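Local coordinates for protein putative carbohydrate-active enzyme (Uncultured organism, PDB 5WH8) that probably hydrolyses the glycosidic bonds of cellulose or related polysaccharides, this chain being the family 5 glycoside hydrolase part of a larger multi-modular protein, at residues A[146-151]-A[207-212]; A[182-185]-A[190-193]. All coordinates share one frame; numbering follows the deposited sequence.

Interaction 1 of 2, residues A[146-151]-A[207-212]; sequences ICNEPN and TLHFYS
Glu149 and His209 are joined directly by a hydrogen bond. His209 ND1 donates to Glu149 OE2 over 2.6 Å, with an N-H...O angle of 169°, and the oxygen receives it on its anti lone pair. The acceptor lies close to the imidazole plane, while the carboxylate itself is turned 59° from that plane. Glutamate suits the place because its chain, extended beyond CG, carries OE2 across to the ring edge. Histidine suits the other side because both its ring nitrogens can bond: NE2 is hydrogen-bonded to Thr236, so the ring is fixed at two points and cannot easily flip.

A second polar contact has no classical donor. Asn148 OD1 stands in the ring plane, 3.0 Å from His209 CE1, the carbon between the two nitrogens and the most polarised C-H of the ring. The same oxygen accepts from Arg64 and Asn148 ND2 donates to Val110 O, so both ends of the buried amide are used.

Nearer the start of the strand the link is made by solvent. One water sits 2.9 Å from Asn148 O and 2.8 Å from Thr207 OG1, bridging a gap too wide for the threonine hydroxyl alone. Within the loop, Asn151 ND2 donates to Glu149 O at 2.9 Å, spanning Pro150, and also to Leu111 O.

The Asn-Glu-Pro sequence follows barrel strand 142-145, as in family 5 enzymes generally, and faces strand 204-211. Glu237 of strand 233-239 touches Asn148, Glu149 and His209, Trp187 of helix 185-188 lies against Glu149, and helix 157-172 packs on Ile146, Cys147 and Pro150.

Interaction 2 of 2, residues A[182-185]-A[190-193]; sequences CGTP and DVDL
Pro185 and Asp190 lie obliquely against each other, the proline ring beside the acid's side chain. Pro185 CB comes within 3.5 Å of Asp190 OD2, and further along the ring Pro185 CD lies 3.9 Å from Asp190 CB. The aspartate thus rests its aliphatic CB and one carboxylate oxygen on the ring. This follows from its first torsion, which sets CG beside its own backbone N (chi1 -67°) and turns the acid back toward the proline. Both oxygens are held by residues beyond the pair: OD2 accepts from Thr186, and OD1 forms a salt bridge with Lys222. A short acid suits the place, reaching both partners while its CB packs on the ring.

Beneath these side chains the backbones are tied as well. Asp190 N donates to Pro185 O at 3.0 Å, with an N-H...O angle of 154°. Proline has no N-H to give, but its carbonyl remains available as the acceptor.

Thr184 and Val191 form the second pair. CG1 of Val191 approaches Thr184 on its hydroxyl and methyl branches alike, 3.7 Å from Thr184 OG1 and 4.0 Å from Thr184 CG2. The beta-branched valine turns this methyl to the threonine even though its CB points away from 182-185. The threonine is amphipathic in just the required way: its methyl adds to the apolar contact, while OG1 is hydrogen-bonded to Thr207 O of strand 204-211. Val191 also touches Ala226 of helix 217-228.

A hydrogen bond from a backbone N to the carbonyl oxygen five residues earlier closes a pi-turn. Here the turn spans the short helix 185-188 and ends at Asp190, the N-cap position of helix 191-194, within the connection that follows strand 180-182 of the family 5 beta/alpha barrel.

Both interactions lie on the same side of the chain's centre, their centres 8 Å apart, in the part of the fold built by the fourth, fifth and sixth strands. Along the chain, 146-151 comes first, then 182-185 and 190-193, and lastly 207-212, so interaction 2 falls between the two halves of interaction 1. They meet at Thr207, whose N lies 3.0 Å from Cys182 O, a probable hydrogen bond, and whose O packs against Val191 CG1 at 3.2 Å. Pro150 CD also packs on Thr184 O at 3.3 Å. The connection after strand 180-182 therefore abuts both sides of interaction 1, whose Asn-Glu-Pro loop in family 5 relatives forms part of the active-site region.

Interaction 1 of 2, residues A[146-151]-A[207-212]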
ATOM      1  N   ILE A 146       1.460   2.425  -8.578  1.00  9.47           N
ATOM      2  CA  ILE A 146       1.374   3.428  -9.643  1.00  7.84           C
ATOM      3  C   ILE A 146      -0.064   3.943  -9.933  1.00  9.73           C
ATOM      4  O   ILE A 146      -0.198   4.993 -10.586  1.00  9.65           O
ATOM      5  CB  ILE A 146       2.056   2.894 -10.963  1.00  8.84           C
ATOM      6  CG1 ILE A 146       1.467   1.542 -11.397  1.00  9.20           C
ATOM      7  CG2 ILE A 146       3.569   2.795 -10.771  1.00 10.66           C
ATOM      8  CD1 ILE A 146       1.847   1.131 -12.854  1.00 10.46           C
ATOM      9  N   CYS A 147      -1.102   3.236  -9.477  1.00 11.33           N
ATOM     10  CA  CYS A 147      -2.510   3.685  -9.620  1.00 11.19           C
ATOM     11  C   CYS A 147      -3.478   2.914  -8.703  1.00 13.28           C
ATOM     12  O   CYS A 147      -3.997   1.866  -9.061  1.00 11.93           O
ATOM     13  CB  CYS A 147      -2.996   3.567 -11.085  1.00 12.13           C
ATOM     14  SG  CYS A 147      -2.725   1.967 -11.889  1.00 14.02           S
ATOM     15  N   ASN A 148      -3.748   3.489  -7.539  1.00 12.24           N
ATOM     16  CA  ASN A 148      -4.611   2.889  -6.499  1.00 11.55           C
ATOM     17  C   ASN A 148      -5.807   2.019  -6.967  1.00 10.16           C
ATOM     18  O   ASN A 148      -5.792   0.778  -6.815  1.00  9.14           O
ATOM     19  CB  ASN A 148      -5.126   4.046  -5.624  1.00  9.24           C
ATOM     20  CG  ASN A 148      -6.191   3.628  -4.622  1.00 10.39           C
ATOM     21  OD1 ASN A 148      -6.002   2.689  -3.855  1.00 10.66           O
ATOM     22  ND2 ASN A 148      -7.313   4.351  -4.613  1.00 10.60           N
ATOM     23  N   GLU A 149      -6.849   2.671  -7.478  1.00 11.91           N
ATOM     24  CA  GLU A 149      -8.113   2.005  -7.863  1.00 10.23           C
ATOM     25  C   GLU A 149      -8.657   2.517  -9.193  1.00  9.27           C
ATOM     26  O   GLU A 149      -9.507   3.418  -9.225  1.00 10.95           O
ATOM     27  CB  GLU A 149      -9.199   2.185  -6.787  1.00  8.28           C
ATOM     28  CG  GLU A 149      -8.951   1.294  -5.569  1.00 10.18           C
ATOM     29  CD  GLU A 149     -10.005   1.445  -4.491  1.00 11.25           C
ATOM     30  OE1 GLU A 149     -10.959   2.240  -4.659  1.00 15.47           O
ATOM     31  OE2 GLU A 149      -9.905   0.755  -3.451  1.00 11.83           O
ATOM     32  N   PRO A 150      -8.179   1.948 -10.316  1.00 10.41           N
ATOM     33  CA  PRO A 150      -8.852   2.187 -11.597  1.00 11.20           C
ATOM     34  C   PRO A 150     -10.325   1.829 -11.458  1.00 12.06           C
ATOM     35  O   PRO A 150     -10.638   0.838 -10.807  1.00 10.94           O
ATOM     36  CB  PRO A 150      -8.109   1.251 -12.569  1.00 12.51           C
ATOM     37  CG  PRO A 150      -6.769   1.049 -11.934  1.00 12.69           C
ATOM     38  CD  PRO A 150      -7.077   0.987 -10.457  1.00 11.85           C
ATOM     39  N   ASN A 151     -11.210   2.636 -12.011  1.00 10.92           N
ATOM     40  CA  ASN A 151     -12.639   2.358 -11.910  1.00 11.56           C
ATOM     41  C   ASN A 151     -13.431   3.122 -12.954  1.00 13.53           C
ATOM     42  O   ASN A 151     -12.985   4.141 -13.491  1.00 14.07           O
ATOM     43  CB  ASN A 151     -13.172   2.673 -10.497  1.00 11.77           C
ATOM     44  CG  ASN A 151     -13.179   4.163 -10.169  1.00 11.74           C
ATOM     45  OD1 ASN A 151     -14.183   4.859 -10.386  1.00 12.88           O
ATOM     46  ND2 ASN A 151     -12.064   4.656  -9.622  1.00 10.70           N
ATOM     47  N   THR A 207      -2.617  -5.343  -7.603  1.00  9.30           N
ATOM     48  CA  THR A 207      -3.429  -4.909  -6.475  1.00  9.23           C
ATOM     49  C   THR A 207      -4.765  -5.634  -6.354  1.00  8.35           C
ATOM     50  O   THR A 207      -5.523  -5.749  -7.327  1.00  9.14           O
ATOM     51  CB  THR A 207      -3.707  -3.435  -6.612  1.00  9.89           C
ATOM     52  OG1 THR A 207      -2.484  -2.757  -6.874  1.00 10.62           O
ATOM     53  CG2 THR A 207      -4.361  -2.859  -5.375  1.00  9.08           C
ATOM     54  N   LEU A 208      -5.060  -6.071  -5.136  1.00  8.63           N
ATOM     55  CA  LEU A 208      -6.368  -6.561  -4.741  1.00  8.81           C
ATOM     56  C   LEU A 208      -6.863  -5.721  -3.547  1.00  8.91           C
ATOM     57  O   LEU A 208      -6.151  -5.591  -2.554  1.00  8.86           O
ATOM     58  CB  LEU A 208      -6.291  -8.046  -4.344  1.00  9.00           C
ATOM     59  CG  LEU A 208      -7.579  -8.689  -3.840  1.00 12.78           C
ATOM     60  CD1 LEU A 208      -8.625  -8.777  -4.970  1.00 13.26           C
ATOM     61  CD2 LEU A 208      -7.275 -10.058  -3.181  1.00 12.93           C
ATOM     62  N   HIS A 209      -8.057  -5.147  -3.655  1.00  8.89           N
ATOM     63  CA  HIS A 209      -8.667  -4.390  -2.546  1.00  9.01           C
ATOM     64  C   HIS A 209      -9.994  -5.029  -2.143  1.00  8.23           C
ATOM     65  O   HIS A 209     -10.826  -5.358  -3.007  1.00 11.34           O
ATOM     66  CB  HIS A 209      -8.929  -2.936  -2.914  1.00  9.20           C
ATOM     67  CG  HIS A 209      -7.696  -2.084  -2.963  1.00  7.03           C
ATOM     68  ND1 HIS A 209      -7.751  -0.738  -3.239  1.00  8.47           N
ATOM     69  CD2 HIS A 209      -6.391  -2.374  -2.764  1.00  8.13           C
ATOM     70  CE1 HIS A 209      -6.535  -0.235  -3.227  1.00 10.91           C
ATOM     71  NE2 HIS A 209      -5.682  -1.211  -2.955  1.00  9.42           N
ATOM     72  N   PHE A 210     -10.198  -5.203  -0.838  1.00  8.41           N
ATOM     73  CA  PHE A 210     -11.479  -5.717  -0.339  1.00  7.35           C
ATOM     74  C   PHE A 210     -11.925  -4.973   0.893  1.00 10.41           C
ATOM     75  O   PHE A 210     -11.107  -4.425   1.617  1.00  9.82           O
ATOM     76  CB  PHE A 210     -11.409  -7.233  -0.037  1.00  9.87           C
ATOM     77  CG  PHE A 210     -10.652  -7.595   1.229  1.00  7.66           C
ATOM     78  CD1 PHE A 210     -11.311  -7.614   2.453  1.00  6.95           C
ATOM     79  CD2 PHE A 210      -9.311  -7.958   1.212  1.00  8.52           C
ATOM     80  CE1 PHE A 210     -10.653  -7.915   3.627  1.00  7.62           C
ATOM     81  CE2 PHE A 210      -8.654  -8.264   2.403  1.00  6.77           C
ATOM     82  CZ  PHE A 210      -9.341  -8.254   3.602  1.00  6.54           C
ATOM     83  N   TYR A 211     -13.238  -4.990   1.112  1.00  9.93           N
ATOM     84  CA  TYR A 211     -13.863  -4.432   2.301  1.00  9.61           C
ATOM     85  C   TYR A 211     -14.804  -5.520   2.848  1.00  8.83           C
ATOM     86  O   TYR A 211     -15.680  -6.013   2.137  1.00  9.40           O
ATOM     87  CB  TYR A 211     -14.579  -3.101   1.971  1.00  9.32           C
ATOM     88  CG  TYR A 211     -13.612  -1.942   1.990  1.00 10.19           C
ATOM     89  CD1 TYR A 211     -12.742  -1.724   0.937  1.00 12.44           C
ATOM     90  CD2 TYR A 211     -13.519  -1.128   3.113  1.00 10.68           C
ATOM     91  CE1 TYR A 211     -11.799  -0.694   0.981  1.00 13.53           C
ATOM     92  CE2 TYR A 211     -12.596  -0.106   3.176  1.00 11.96           C
ATOM     93  CZ  TYR A 211     -11.744   0.109   2.114  1.00 12.18           C
ATOM     94  OH  TYR A 211     -10.810   1.119   2.224  1.00 16.91           O
ATOM     95  N   SER A 212     -14.588  -5.921   4.098  1.00  9.40           N
ATOM     96  CA  SER A 212     -15.196  -7.155   4.605  1.00  7.21           C
ATOM     97  C   SER A 212     -16.720  -7.067   4.772  1.00 11.06           C
ATOM     98  O   SER A 212     -17.385  -8.100   4.899  1.00 12.23           O
ATOM     99  CB  SER A 212     -14.530  -7.572   5.919  1.00 16.15           C
ATOM    100  OG  SER A 212     -14.839  -6.726   6.976  1.00 19.83           O
TER
HETATM  101  O   HOH W   1      -3.048  -0.041  -6.673  1.00 10.01           O

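Interaction 2 of 2, residues A[182-185]-A[190-193]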
ATOM      1  N   CYS A 182       0.675  -2.786  -9.458  1.00  9.32           N
ATOM      2  CA  CYS A 182      -0.216  -2.250 -10.481  1.00 10.41           C
ATOM      3  C   CYS A 182      -1.675  -2.503 -10.175  1.00 10.90           C
ATOM      4  O   CYS A 182      -2.080  -3.660 -10.020  1.00 10.07           O
ATOM      5  CB  CYS A 182       0.113  -2.882 -11.841  1.00 13.24           C
ATOM      6  SG  CYS A 182      -0.845  -2.174 -13.239  1.00 12.97           S
ATOM      7  N   GLY A 183      -2.471  -1.428 -10.113  1.00 11.45           N
ATOM      8  CA  GLY A 183      -3.895  -1.513  -9.859  1.00 11.10           C
ATOM      9  C   GLY A 183      -4.629  -2.255 -10.959  1.00  8.73           C
ATOM     10  O   GLY A 183      -4.087  -2.446 -12.057  1.00  9.82           O
ATOM     11  N   THR A 184      -5.848  -2.693 -10.647  1.00 11.06           N
ATOM     12  CA  THR A 184      -6.648  -3.472 -11.593  1.00 10.12           C
ATOM     13  C   THR A 184      -8.060  -2.884 -11.677  1.00  8.65           C
ATOM     14  O   THR A 184      -8.441  -2.045 -10.846  1.00  9.16           O
ATOM     15  CB  THR A 184      -6.667  -4.969 -11.199  1.00 11.01           C
ATOM     16  OG1 THR A 184      -7.102  -5.135  -9.844  1.00 13.13           O
ATOM     17  CG2 THR A 184      -5.248  -5.579 -11.367  1.00 11.63           C
ATOM     18  N   PRO A 185      -8.814  -3.236 -12.736  1.00 11.26           N
ATOM     19  CA  PRO A 185     -10.142  -2.620 -12.906  1.00 10.37           C
ATOM     20  C   PRO A 185     -11.155  -2.936 -11.795  1.00  8.64           C
ATOM     21  O   PRO A 185     -10.970  -3.837 -10.970  1.00 10.03           O
ATOM     22  CB  PRO A 185     -10.623  -3.196 -14.253  1.00 13.01           C
ATOM     23  CG  PRO A 185      -9.373  -3.568 -14.978  1.00 12.26           C
ATOM     24  CD  PRO A 185      -8.421  -4.054 -13.902  1.00 11.15           C
ATOM     25  N   ASP A 190     -10.406  -6.697 -10.388  1.00 12.31           N
ATOM     26  CA  ASP A 190     -10.366  -7.575 -11.578  1.00 11.25           C
ATOM     27  C   ASP A 190      -8.946  -8.117 -11.875  1.00 11.15           C
ATOM     28  O   ASP A 190      -8.425  -8.036 -12.998  1.00 11.95           O
ATOM     29  CB  ASP A 190     -10.944  -6.837 -12.797  1.00 11.74           C
ATOM     30  CG  ASP A 190     -12.449  -6.564 -12.672  1.00 14.39           C
ATOM     31  OD1 ASP A 190     -13.138  -7.163 -11.811  1.00 13.88           O
ATOM     32  OD2 ASP A 190     -12.956  -5.707 -13.427  1.00 13.70           O
ATOM     33  N   VAL A 191      -8.339  -8.699 -10.857  1.00 12.37           N
ATOM     34  CA  VAL A 191      -7.041  -9.321 -11.004  1.00 10.53           C
ATOM     35  C   VAL A 191      -7.127 -10.513 -11.963  1.00 10.16           C
ATOM     36  O   VAL A 191      -6.145 -10.811 -12.640  1.00 12.33           O
ATOM     37  CB  VAL A 191      -6.465  -9.748  -9.609  1.00 12.27           C
ATOM     38  CG1 VAL A 191      -6.109  -8.501  -8.803  1.00 14.16           C
ATOM     39  CG2 VAL A 191      -7.447 -10.613  -8.821  1.00 12.30           C
ATOM     40  N   ASP A 192      -8.286 -11.177 -12.009  1.00 12.12           N
ATOM     41  CA  ASP A 192      -8.472 -12.304 -12.922  1.00 11.69           C
ATOM     42  C   ASP A 192      -8.460 -11.869 -14.376  1.00 12.61           C
ATOM     43  O   ASP A 192      -8.060 -12.649 -15.249  1.00 14.20           O
ATOM     44  CB  ASP A 192      -9.768 -13.055 -12.612  1.00 10.64           C
ATOM     45  CG  ASP A 192     -11.001 -12.172 -12.602  1.00 15.29           C
ATOM     46  OD1 ASP A 192     -10.978 -11.070 -12.019  1.00 12.96           O
ATOM     47  OD2 ASP A 192     -12.037 -12.599 -13.164  1.00 14.73           O
ATOM     48  N   LEU A 193      -8.893 -10.640 -14.649  1.00 13.12           N
ATOM     49  CA  LEU A 193      -8.848 -10.122 -16.013  1.00 12.20           C
ATOM     50  C   LEU A 193      -7.442  -9.662 -16.388  1.00 13.77           C
ATOM     51  O   LEU A 193      -7.009  -9.846 -17.516  1.00 14.15           O
ATOM     52  CB  LEU A 193      -9.851  -8.981 -16.178  1.00 14.72           C
ATOM     53  CG  LEU A 193     -11.299  -9.341 -15.860  1.00 16.03           C
ATOM     54  CD1 LEU A 193     -12.239  -8.176 -16.139  1.00 16.16           C
ATOM     55  CD2 LEU A 193     -11.734 -10.597 -16.599  1.00 18.22           C
TER